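Local coordinates for nitrite oxidoreductase subunit A (Kuenenia stuttgartiensis, PDB 7B04), which belongs to the molybdopterin oxidoreductase family, is probably related to NarG, and binds a molybdenum atom, an iron/sulfur cluster and two MD1 groups, at residues Y532-L537 with E849-T854; R1061-P1066 with N1095-E1100; T354-F359 with N843-R848. One frame throughout, in Å; residues are numbered along the deposited sequence.

Contact 1 of 3, residues Y532-L537 with E849-T854; sequences YFHATL and EGPEAT. With MD1 (phosphoric acid 4-(2-amino-4-oxo-3,4,5,6,-tetrahydro-pteridin-6-yl)-2-hydroxy-3,4-dimercapto-but-3-en-yl ester guanylate ester), chain C.
Pro851 sets its CG over one face of the Phe533 ring, and this pair together with His534 forms the heart of the contact. The CG atom of Pro851 is 3.6 Å from the Phe533 ring centroid and only 17° off the ring normal, a CH-pi contact displaced toward the rim. Beside it, Pro851 CD packs on Phe533 CB at 3.4 Å, and the two side chains cross at about a right angle. Phe533 CB points toward the loop that bears the proline, and CG lies anti to the backbone N (chi1 -173°). The rim of the same ring meets the next residue: Phe533 CD2 stands over the centre of the His534 imidazole. That imidazole turns its own edge to the 849-854 backbone, where NE2 of His534 lies 2.9 Å from Glu849 O and CD2 faces Gly850 CA; NE2 also makes a weak hydrogen bond to Asn859. Tyr532 meets Ala853 and the ligand with its ring edge: CE1 lies 4.3 Å from Ala853 CB, and OH donates a 2.9 Å hydrogen bond to N7 of the chain C MD1. A type I turn from Tyr532 to Ala535 sets these three aromatic side chains just ahead of helix 535-541, with His534 at its N-cap position. The facing loop runs from strand 847-848 toward strand 860-862, and helix 882-887 touches Phe533 through Thr886.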
# COMPACT_ATOMS: atom_id res chain seq x y z
N TYR B 532 -2.83 14.93 17.21
CA TYR B 532 -2.31 15.45 18.47
C TYR B 532 -3.36 16.34 19.12
O TYR B 532 -4.24 16.88 18.46
CB TYR B 532 -1.00 16.22 18.26
CG TYR B 532 0.17 15.35 17.86
CD1 TYR B 532 0.85 14.59 18.80
CD2 TYR B 532 0.59 15.30 16.54
CE1 TYR B 532 1.92 13.79 18.44
CE2 TYR B 532 1.66 14.50 16.17
CZ TYR B 532 2.32 13.75 17.12
OH TYR B 532 3.38 12.96 16.74
N PHE B 533 -3.23 16.48 20.45
CA PHE B 533 -4.28 17.12 21.25
C PHE B 533 -4.60 18.52 20.75
O PHE B 533 -5.77 18.88 20.58
CB PHE B 533 -3.86 17.16 22.72
CG PHE B 533 -4.93 17.64 23.64
CD1 PHE B 533 -5.90 16.78 24.11
CD2 PHE B 533 -4.95 18.97 24.06
CE1 PHE B 533 -6.89 17.23 24.97
CE2 PHE B 533 -5.94 19.42 24.92
CZ PHE B 533 -6.91 18.55 25.37
N HIS B 534 -3.57 19.32 20.48
CA HIS B 534 -3.77 20.72 20.13
C HIS B 534 -3.85 20.90 18.62
O HIS B 534 -3.41 21.92 18.07
CB HIS B 534 -2.66 21.57 20.74
CG HIS B 534 -2.71 21.61 22.24
ND1 HIS B 534 -3.68 22.31 22.93
CD2 HIS B 534 -1.92 21.02 23.17
CE1 HIS B 534 -3.48 22.15 24.23
NE2 HIS B 534 -2.42 21.38 24.40
N ALA B 535 -4.37 19.89 17.94
CA ALA B 535 -4.62 20.01 16.50
C ALA B 535 -5.49 21.22 16.19
O ALA B 535 -5.27 21.91 15.18
CB ALA B 535 -5.26 18.72 15.97
N THR B 536 -6.46 21.50 17.06
CA THR B 536 -7.34 22.66 16.88
C THR B 536 -6.54 23.94 16.71
O THR B 536 -6.80 24.74 15.81
CB THR B 536 -8.27 22.80 18.09
OG1 THR B 536 -8.99 21.58 18.29
CG2 THR B 536 -9.27 23.93 17.88
N LEU B 537 -5.54 24.14 17.57
CA LEU B 537 -4.67 25.29 17.45
C LEU B 537 -3.82 25.21 16.19
O LEU B 537 -3.61 26.21 15.50
CB LEU B 537 -3.76 25.37 18.68
CG LEU B 537 -4.36 25.87 19.98
CD1 LEU B 537 -3.45 25.41 21.10
CD2 LEU B 537 -4.48 27.38 19.95
N GLU B 849 1.86 22.85 24.62
CA GLU B 849 2.44 21.52 24.68
C GLU B 849 1.34 20.49 24.91
O GLU B 849 0.26 20.80 25.41
CB GLU B 849 3.48 21.42 25.80
CG GLU B 849 4.70 22.31 25.60
CD GLU B 849 5.56 21.89 24.42
OE1 GLU B 849 5.59 20.69 24.10
OE2 GLU B 849 6.22 22.77 23.83
N GLY B 850 1.59 19.26 24.47
CA GLY B 850 0.62 18.21 24.61
C GLY B 850 0.43 17.78 26.05
O GLY B 850 1.34 17.87 26.88
N PRO B 851 -0.78 17.29 26.37
CA PRO B 851 -1.02 16.75 27.72
C PRO B 851 -0.21 15.51 28.01
O PRO B 851 -0.05 15.15 29.18
CB PRO B 851 -2.52 16.45 27.72
CG PRO B 851 -3.08 17.26 26.60
CD PRO B 851 -2.00 17.32 25.56
N GLU B 852 0.26 14.80 26.99
CA GLU B 852 1.22 13.72 27.21
C GLU B 852 2.41 13.73 26.26
O GLU B 852 3.49 13.31 26.68
CB GLU B 852 0.50 12.37 27.11
CG GLU B 852 1.35 11.18 27.47
CD GLU B 852 0.53 9.94 27.70
OE1 GLU B 852 -0.71 10.03 27.60
OE2 GLU B 852 1.11 8.87 27.97
N ALA B 853 2.29 14.26 25.05
CA ALA B 853 3.32 14.14 24.01
C ALA B 853 4.28 15.34 24.00
O ALA B 853 4.40 16.07 23.02
CB ALA B 853 2.67 13.96 22.64
N THR B 854 4.95 15.54 25.14
CA THR B 854 5.90 16.64 25.26
C THR B 854 6.92 16.29 26.33
O THR B 854 6.60 15.54 27.26
CB THR B 854 5.18 17.95 25.62
OG1 THR B 854 6.13 19.02 25.68
CG2 THR B 854 4.48 17.83 26.96
PB MD1 C . -2.07 11.08 6.91
O3B MD1 C . -1.66 10.68 8.46
O1B MD1 C . -0.82 11.14 6.06
O2B MD1 C . -2.75 12.42 6.91
O3A MD1 C . -3.09 9.93 6.32
C10 MD1 C . -4.39 9.79 6.83
C11 MD1 C . -5.34 9.35 5.68
O11 MD1 C . -4.46 8.40 4.74
C12 MD1 C . -6.47 8.85 6.20
S12 MD1 C . -7.16 9.62 7.70
C13 MD1 C . -7.33 7.69 5.63
S13 MD1 C . -8.83 7.27 6.57
C14 MD1 C . -7.03 6.89 4.48
N15 MD1 C . -5.71 6.07 4.91
C16 MD1 C . -5.05 5.48 3.81
C15 MD1 C . -4.44 4.13 3.89
O14 MD1 C . -4.51 3.50 4.89
N17 MD1 C . -3.75 3.57 2.69
C17 MD1 C . -3.67 4.40 1.39
N16 MD1 C . -3.00 3.85 0.23
N18 MD1 C . -4.28 5.78 1.31
C20 MD1 C . -4.96 6.33 2.46
N8 MD1 C . -5.54 7.61 2.44
C7 MD1 C . -6.98 7.60 3.15
PA MD1 C . -0.16 10.21 8.94
O1A MD1 C . -0.29 9.52 10.28
O2A MD1 C . 0.40 9.25 7.92
O5' MD1 C . 0.86 11.49 9.10
C5' MD1 C . 1.53 11.98 7.97
C4' MD1 C . 2.98 12.47 8.34
O4' MD1 C . 2.97 13.50 9.51
C1' MD1 C . 4.14 13.02 10.40
N9 MD1 C . 4.01 13.52 11.80
C4 MD1 C . 4.16 14.81 12.06
N3 MD1 C . 4.44 15.98 11.17
C2 MD1 C . 4.55 17.32 11.74
N2 MD1 C . 4.82 18.46 10.88
N1 MD1 C . 4.38 17.52 13.16
C6 MD1 C . 4.10 16.39 14.00
O6 MD1 C . 3.96 16.55 15.17
C5 MD1 C . 4.00 14.99 13.40
N7 MD1 C . 3.76 13.80 13.94
C8 MD1 C . 3.76 12.88 12.96
C2' MD1 C . 4.01 11.76 10.34
O2' MD1 C . 5.24 11.09 10.76
C3' MD1 C . 3.70 11.49 8.74
O3' MD1 C . 4.95 11.48 7.99

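Contact 2 of 3, residues R1061-P1066 with N1095-E1100. With MD1 (phosphoric acid 4-(2-amino-4-oxo-3,4,5,6,-tetrahydro-pteridin-6-yl)-2-hydroxy-3,4-dimercapto-but-3-en-yl ester guanylate ester), chain D.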
# COMPACT_ATOMS: atom_id res chain seq x y z
N ARG B 1061 -4.42 6.02 23.50
CA ARG B 1061 -5.44 6.45 24.45
C ARG B 1061 -6.34 7.51 23.84
O ARG B 1061 -5.98 8.20 22.88
CB ARG B 1061 -4.79 7.01 25.72
CG ARG B 1061 -5.71 7.80 26.61
CD ARG B 1061 -5.14 8.40 27.86
NE ARG B 1061 -6.32 8.80 28.59
CZ ARG B 1061 -7.00 7.97 29.36
NH1 ARG B 1061 -6.58 6.73 29.53
NH2 ARG B 1061 -8.10 8.39 29.96
N ASP B 1062 -7.53 7.63 24.43
CA ASP B 1062 -8.49 8.65 24.05
C ASP B 1062 -8.30 9.89 24.90
O ASP B 1062 -8.08 9.81 26.11
CB ASP B 1062 -9.91 8.12 24.21
CG ASP B 1062 -10.95 9.10 23.75
OD1 ASP B 1062 -10.94 9.43 22.55
OD2 ASP B 1062 -11.75 9.56 24.59
N TRP B 1063 -8.39 11.05 24.26
CA TRP B 1063 -8.28 12.35 24.92
C TRP B 1063 -9.55 13.14 24.65
O TRP B 1063 -9.94 13.31 23.49
CB TRP B 1063 -7.04 13.10 24.43
CG TRP B 1063 -5.76 12.49 24.91
CD1 TRP B 1063 -4.97 11.61 24.23
CD2 TRP B 1063 -5.12 12.72 26.17
NE1 TRP B 1063 -3.87 11.27 24.99
CE2 TRP B 1063 -3.94 11.94 26.19
CE3 TRP B 1063 -5.43 13.50 27.28
CZ2 TRP B 1063 -3.08 11.93 27.28
CZ3 TRP B 1063 -4.57 13.48 28.36
CH2 TRP B 1063 -3.41 12.70 28.35
N SER B 1064 -10.20 13.61 25.71
CA SER B 1064 -11.43 14.39 25.60
C SER B 1064 -11.08 15.88 25.55
O SER B 1064 -10.80 16.49 26.58
CB SER B 1064 -12.37 14.08 26.76
OG SER B 1064 -13.62 14.70 26.57
N MET B 1065 -11.11 16.46 24.36
CA MET B 1065 -10.76 17.87 24.20
C MET B 1065 -11.87 18.78 24.69
O MET B 1065 -13.01 18.66 24.22
CB MET B 1065 -10.48 18.19 22.74
CG MET B 1065 -9.13 17.76 22.28
SD MET B 1065 -9.05 15.98 22.15
CE MET B 1065 -7.63 15.87 21.09
N PRO B 1066 -11.60 19.69 25.63
CA PRO B 1066 -12.59 20.73 25.93
C PRO B 1066 -12.89 21.62 24.73
O PRO B 1066 -14.02 22.11 24.59
CB PRO B 1066 -11.94 21.52 27.07
CG PRO B 1066 -10.91 20.60 27.64
CD PRO B 1066 -10.41 19.79 26.49
N ASN B 1095 -12.35 14.97 18.26
CA ASN B 1095 -11.47 14.50 17.20
C ASN B 1095 -10.36 13.69 17.85
O ASN B 1095 -9.45 14.25 18.47
CB ASN B 1095 -10.89 15.67 16.42
CG ASN B 1095 -10.73 15.36 14.95
OD1 ASN B 1095 -11.72 15.21 14.23
ND2 ASN B 1095 -9.49 15.24 14.50
N THR B 1096 -10.45 12.37 17.75
CA THR B 1096 -9.58 11.49 18.52
C THR B 1096 -8.13 11.64 18.08
O THR B 1096 -7.82 11.92 16.91
CB THR B 1096 -10.00 10.04 18.36
OG1 THR B 1096 -9.69 9.61 17.03
CG2 THR B 1096 -11.48 9.90 18.66
N VAL B 1097 -7.22 11.47 19.04
CA VAL B 1097 -5.79 11.66 18.81
C VAL B 1097 -5.01 10.43 19.27
O VAL B 1097 -4.80 10.25 20.48
CB VAL B 1097 -5.31 12.92 19.54
CG1 VAL B 1097 -5.76 14.12 18.77
CG2 VAL B 1097 -5.86 12.97 20.99
N PRO B 1098 -4.55 9.57 18.36
CA PRO B 1098 -3.74 8.43 18.79
C PRO B 1098 -2.28 8.76 19.03
O PRO B 1098 -1.59 7.99 19.71
CB PRO B 1098 -3.90 7.42 17.64
CG PRO B 1098 -5.07 7.91 16.85
CD PRO B 1098 -5.03 9.39 16.98
N LYS B 1099 -1.80 9.89 18.52
CA LYS B 1099 -0.39 10.24 18.61
C LYS B 1099 -0.01 10.97 19.89
O LYS B 1099 1.19 11.16 20.14
CB LYS B 1099 0.03 11.06 17.38
CG LYS B 1099 -0.10 10.25 16.11
CD LYS B 1099 0.36 11.00 14.88
CE LYS B 1099 0.19 10.12 13.65
NZ LYS B 1099 0.69 10.76 12.41
N GLU B 1100 -0.98 11.40 20.70
CA GLU B 1100 -0.65 12.00 21.99
C GLU B 1100 -0.30 10.86 22.93
O GLU B 1100 -1.10 10.39 23.75
CB GLU B 1100 -1.80 12.85 22.52
CG GLU B 1100 -1.68 14.30 22.14
CD GLU B 1100 -0.73 15.07 23.04
OE1 GLU B 1100 -0.26 16.14 22.61
OE2 GLU B 1100 -0.45 14.60 24.16
PB MD1 D . -12.13 1.71 9.65
O3B MD1 D . -11.07 0.93 8.67
O1B MD1 D . -12.47 0.79 10.80
O2B MD1 D . -13.38 2.03 8.87
O3A MD1 D . -11.52 3.13 10.25
C10 MD1 D . -10.46 3.80 9.63
C11 MD1 D . -9.54 4.41 10.73
O11 MD1 D . -8.31 3.42 11.00
C12 MD1 D . -9.14 5.64 10.39
S12 MD1 D . -9.58 6.28 8.75
C13 MD1 D . -8.34 6.62 11.29
S13 MD1 D . -7.97 8.21 10.49
C14 MD1 D . -7.83 6.45 12.64
N15 MD1 D . -6.24 6.32 12.47
C16 MD1 D . -5.53 5.80 13.58
C15 MD1 D . -4.05 5.90 13.60
O14 MD1 D . -3.49 6.43 12.70
N17 MD1 D . -3.28 5.35 14.75
C17 MD1 D . -4.01 4.66 15.91
N16 MD1 D . -3.26 4.13 17.03
N18 MD1 D . -5.52 4.55 15.91
C20 MD1 D . -6.29 5.08 14.81
N8 MD1 D . -7.68 4.94 14.85
C7 MD1 D . -8.48 5.45 13.56
PA MD1 D . -11.47 -0.41 7.79
O1A MD1 D . -10.60 -0.51 6.56
O2A MD1 D . -11.23 -1.61 8.67
O5' MD1 D . -13.05 -0.48 7.36
C5' MD1 D . -13.39 -1.47 6.43
C4' MD1 D . -13.98 -2.73 7.15
O4' MD1 D . -15.32 -3.14 6.48
C1' MD1 D . -14.98 -4.36 5.58
N9 MD1 D . -15.53 -4.19 4.21
C4 MD1 D . -16.84 -4.19 4.04
N3 MD1 D . -17.95 -4.33 5.02
C2 MD1 D . -19.33 -4.29 4.55
N2 MD1 D . -20.41 -4.43 5.50
N1 MD1 D . -19.63 -4.11 3.15
C6 MD1 D . -18.56 -3.98 2.22
O6 MD1 D . -18.80 -3.84 1.07
C5 MD1 D . -17.11 -4.02 2.72
N7 MD1 D . -15.94 -3.93 2.08
C8 MD1 D . -14.95 -4.03 3.00
C2' MD1 D . -13.71 -4.44 5.56
O2' MD1 D . -13.29 -5.83 5.51
C3' MD1 D . -13.21 -3.74 6.98
O3' MD1 D . -13.37 -4.70 8.06
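One hydrogen bond joins the two loops: the indole NE1 of Trp1063 donates to the backbone O of Glu1100 over 3.2 Å. The donor approaches in the carbonyl plane, on a lone pair, although the oxygen is tilted 23° from the indole plane and the N-H...O angle is a moderate 147°. The apolar part centres on Val1097. Its CG2 sits 3.6 Å from Trp1063 CD1, and the same methyl meets CE of Met1065 at 3.4 Å; the methionine and valine approach tip to tip, the methionine chain bent at chi2. Glu1100 adds its CB, 3.6 Å from Trp1063 NE1, the carboxylate and indole planes lying 80° apart. Charged and polar ends turn to other partners: Glu1100 OE2 to the backbone of 849-854, Asp1062 OD2 to His619, Arg1061 to Asp983, and Thr1096 OG1 to Lys661. The 1095-1100 loop also reaches the ligands. Pro1098 packs CB against C17 of the chain D MD1 at 3.3 Å, while the neighbouring Lys1099 forms a salt bridge to a phosphate oxygen, O1A, of the other MD1. A loop touching both MD1 groups in succession is consistent with the cofactor pocket of molybdopterin oxidoreductases, which holds two MD1 groups here.

Contact 3 of 3, residues T354-F359 with N843-R848; sequences TDTALF and NFIVHR. With MD1 (phosphoric acid 4-(2-amino-4-oxo-3,4,5,6,-tetrahydro-pteridin-6-yl)-2-hydroxy-3,4-dimercapto-but-3-en-yl ester guanylate ester), chain C.
His847 slots its imidazole against the first turn of helix 355-368, and here the packing is close. NE2 of His847 lies 3.4 Å from Thr354 CA, which sits at the ring edge in its plane; the two side chains run side by side, pointing the same way. Further along the ring, CD2 of His847 packs on Ala357 CB at 3.6 Å. The CB of His847 points toward the helix, and CG lies anti to the backbone N (chi1 175°). Thr356 rests its methyl CG2 3.3 Å from Val846 O. On its other flank the helix start serves the ligand pocket: Asp355, whose CB points away from 843-848, takes hydrogen bonds on OD1 from N2 (2.7 Å) and on OD2 from N1 (3.1 Å) of the chain C MD1, a two-pronged grip on the guanine edge. This helix follows strand 346-347, an edge strand of a five-stranded parallel sheet of order 3-2-1-4-5, as in Rossmann-like folds. The contact thins toward Ile845, which offers Thr356 CG2 only its own CG2, at 4.1 Å. That sparser side is still buried: Arg540 of helix 535-541 touches Ile845, and His488 of helix 481-488 packs on Val846.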
# COMPACT_ATOMS: atom_id res chain seq x y z
N THR B 354 4.50 20.48 17.76
CA THR B 354 4.96 21.85 17.90
C THR B 354 4.77 22.71 16.64
O THR B 354 5.45 23.73 16.51
CB THR B 354 6.45 21.91 18.29
OG1 THR B 354 7.26 21.46 17.20
CG2 THR B 354 6.73 21.07 19.52
N ASP B 355 3.89 22.32 15.71
CA ASP B 355 3.82 23.07 14.46
C ASP B 355 3.16 24.44 14.62
O ASP B 355 3.39 25.32 13.80
CB ASP B 355 3.05 22.29 13.39
CG ASP B 355 3.85 21.15 12.81
OD1 ASP B 355 3.58 20.76 11.65
OD2 ASP B 355 4.73 20.62 13.52
N THR B 356 2.32 24.62 15.65
CA THR B 356 1.70 25.92 15.85
C THR B 356 2.75 27.00 16.01
O THR B 356 2.64 28.09 15.43
CB THR B 356 0.77 25.90 17.07
OG1 THR B 356 -0.23 24.89 16.90
CG2 THR B 356 0.09 27.26 17.24
N ALA B 357 3.80 26.72 16.78
CA ALA B 357 4.86 27.70 16.99
C ALA B 357 5.56 28.05 15.68
O ALA B 357 5.84 29.22 15.41
CB ALA B 357 5.87 27.17 18.01
N LEU B 358 5.81 27.04 14.83
CA LEU B 358 6.53 27.28 13.58
C LEU B 358 5.80 28.29 12.70
O LEU B 358 6.40 29.24 12.20
CB LEU B 358 6.73 25.96 12.83
CG LEU B 358 7.41 26.07 11.47
CD1 LEU B 358 8.84 26.58 11.61
CD2 LEU B 358 7.37 24.74 10.73
N PHE B 359 4.49 28.09 12.50
CA PHE B 359 3.73 28.99 11.66
C PHE B 359 3.45 30.32 12.35
O PHE B 359 3.20 31.32 11.67
CB PHE B 359 2.42 28.33 11.22
CG PHE B 359 2.62 27.26 10.19
CD1 PHE B 359 2.66 27.58 8.84
CD2 PHE B 359 2.79 25.94 10.56
CE1 PHE B 359 2.85 26.60 7.89
CE2 PHE B 359 2.99 24.95 9.61
CZ PHE B 359 3.01 25.28 8.27
N ASN B 843 -8.06 31.82 23.09
CA ASN B 843 -8.67 32.85 22.25
C ASN B 843 -7.73 33.27 21.13
O ASN B 843 -8.16 33.47 19.99
CB ASN B 843 -9.08 34.06 23.10
CG ASN B 843 -7.95 34.60 23.94
OD1 ASN B 843 -6.81 34.13 23.85
ND2 ASN B 843 -8.25 35.60 24.76
N PHE B 844 -6.45 33.40 21.44
CA PHE B 844 -5.42 33.62 20.43
C PHE B 844 -4.91 32.29 19.90
O PHE B 844 -5.01 31.25 20.55
CB PHE B 844 -4.25 34.42 21.01
CG PHE B 844 -4.53 35.88 21.20
CD1 PHE B 844 -4.41 36.75 20.13
CD2 PHE B 844 -4.90 36.37 22.43
CE1 PHE B 844 -4.66 38.10 20.30
CE2 PHE B 844 -5.15 37.72 22.60
CZ PHE B 844 -5.03 38.58 21.54
N ILE B 845 -4.35 32.33 18.69
CA ILE B 845 -3.67 31.17 18.13
C ILE B 845 -2.32 31.09 18.84
O ILE B 845 -1.37 31.80 18.51
CB ILE B 845 -3.51 31.26 16.61
CG1 ILE B 845 -4.89 31.26 15.95
CG2 ILE B 845 -2.68 30.10 16.09
CD1 ILE B 845 -4.86 31.60 14.48
N VAL B 846 -2.23 30.21 19.84
CA VAL B 846 -1.06 30.08 20.69
C VAL B 846 -0.52 28.66 20.57
O VAL B 846 -1.26 27.73 20.24
CB VAL B 846 -1.39 30.44 22.15
CG1 VAL B 846 -2.32 29.39 22.76
CG2 VAL B 846 -0.13 30.62 22.99
N HIS B 847 0.78 28.51 20.83
CA HIS B 847 1.38 27.19 20.89
C HIS B 847 1.21 26.62 22.29
O HIS B 847 1.45 27.31 23.29
CB HIS B 847 2.87 27.24 20.53
CG HIS B 847 3.57 25.93 20.71
ND1 HIS B 847 4.14 25.54 21.91
CD2 HIS B 847 3.77 24.90 19.85
CE1 HIS B 847 4.67 24.34 21.77
NE2 HIS B 847 4.46 23.93 20.53
N ARG B 848 0.79 25.36 22.36
CA ARG B 848 0.62 24.67 23.63
C ARG B 848 1.23 23.28 23.53
O ARG B 848 1.13 22.62 22.50
CB ARG B 848 -0.87 24.56 24.02
CG ARG B 848 -1.55 25.89 24.27
CD ARG B 848 -2.97 25.69 24.75
NE ARG B 848 -3.02 25.07 26.07
CZ ARG B 848 -4.15 24.76 26.71
NH1 ARG B 848 -4.09 24.21 27.91
NH2 ARG B 848 -5.32 25.01 26.15
PB MD1 C . -2.07 11.08 6.91
O3B MD1 C . -1.66 10.68 8.46
O1B MD1 C . -0.82 11.14 6.06
O2B MD1 C . -2.75 12.42 6.91
O3A MD1 C . -3.09 9.93 6.32
C10 MD1 C . -4.39 9.79 6.83
C11 MD1 C . -5.34 9.35 5.68
O11 MD1 C . -4.46 8.40 4.74
C12 MD1 C . -6.47 8.85 6.20
S12 MD1 C . -7.16 9.62 7.70
C13 MD1 C . -7.33 7.69 5.63
S13 MD1 C . -8.83 7.27 6.57
C14 MD1 C . -7.03 6.89 4.48
N15 MD1 C . -5.71 6.07 4.91
C16 MD1 C . -5.05 5.48 3.81
C15 MD1 C . -4.44 4.13 3.89
O14 MD1 C . -4.51 3.50 4.89
N17 MD1 C . -3.75 3.57 2.69
C17 MD1 C . -3.67 4.40 1.39
N16 MD1 C . -3.00 3.85 0.23
N18 MD1 C . -4.28 5.78 1.31
C20 MD1 C . -4.96 6.33 2.46
N8 MD1 C . -5.54 7.61 2.44
C7 MD1 C . -6.98 7.60 3.15
PA MD1 C . -0.16 10.21 8.94
O1A MD1 C . -0.29 9.52 10.28
O2A MD1 C . 0.40 9.25 7.92
O5' MD1 C . 0.86 11.49 9.10
C5' MD1 C . 1.53 11.98 7.97
C4' MD1 C . 2.98 12.47 8.34
O4' MD1 C . 2.97 13.50 9.51
C1' MD1 C . 4.14 13.02 10.40
N9 MD1 C . 4.01 13.52 11.80
C4 MD1 C . 4.16 14.81 12.06
N3 MD1 C . 4.44 15.98 11.17
C2 MD1 C . 4.55 17.32 11.74
N2 MD1 C . 4.82 18.46 10.88
N1 MD1 C . 4.38 17.52 13.16
C6 MD1 C . 4.10 16.39 14.00
O6 MD1 C . 3.96 16.55 15.17
C5 MD1 C . 4.00 14.99 13.40
N7 MD1 C . 3.76 13.80 13.94
C8 MD1 C . 3.76 12.88 12.96
C2' MD1 C . 4.01 11.76 10.34
O2' MD1 C . 5.24 11.09 10.76
C3' MD1 C . 3.70 11.49 8.74
O3' MD1 C . 4.95 11.48 7.99

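In the fold
Contact 1 lies roughly midway between the others, its centre 9 Å from that of contact 2 and 10 Å from that of contact 3, which are themselves 18 Å apart. Along the chain contacts 1 and 3 interleave: 354-359 and 532-537 come first, then strand 847-848 leads from contact 3 straight into the contact 1 loop. Helix 535-541, which starts in contact 1, also borders contact 3, where Leu537 packs on Val846. Contact 2 follows, near the C-terminal end, joined to contact 1 by probable hydrogen bonds from the backbone N atoms of Glu852 and Ala853 to Glu1100 OE2. Asp355, Tyr532 and Lys1099, one from each contact, converge on the chain C MD1, bringing sequence-distant parts together round one ligand.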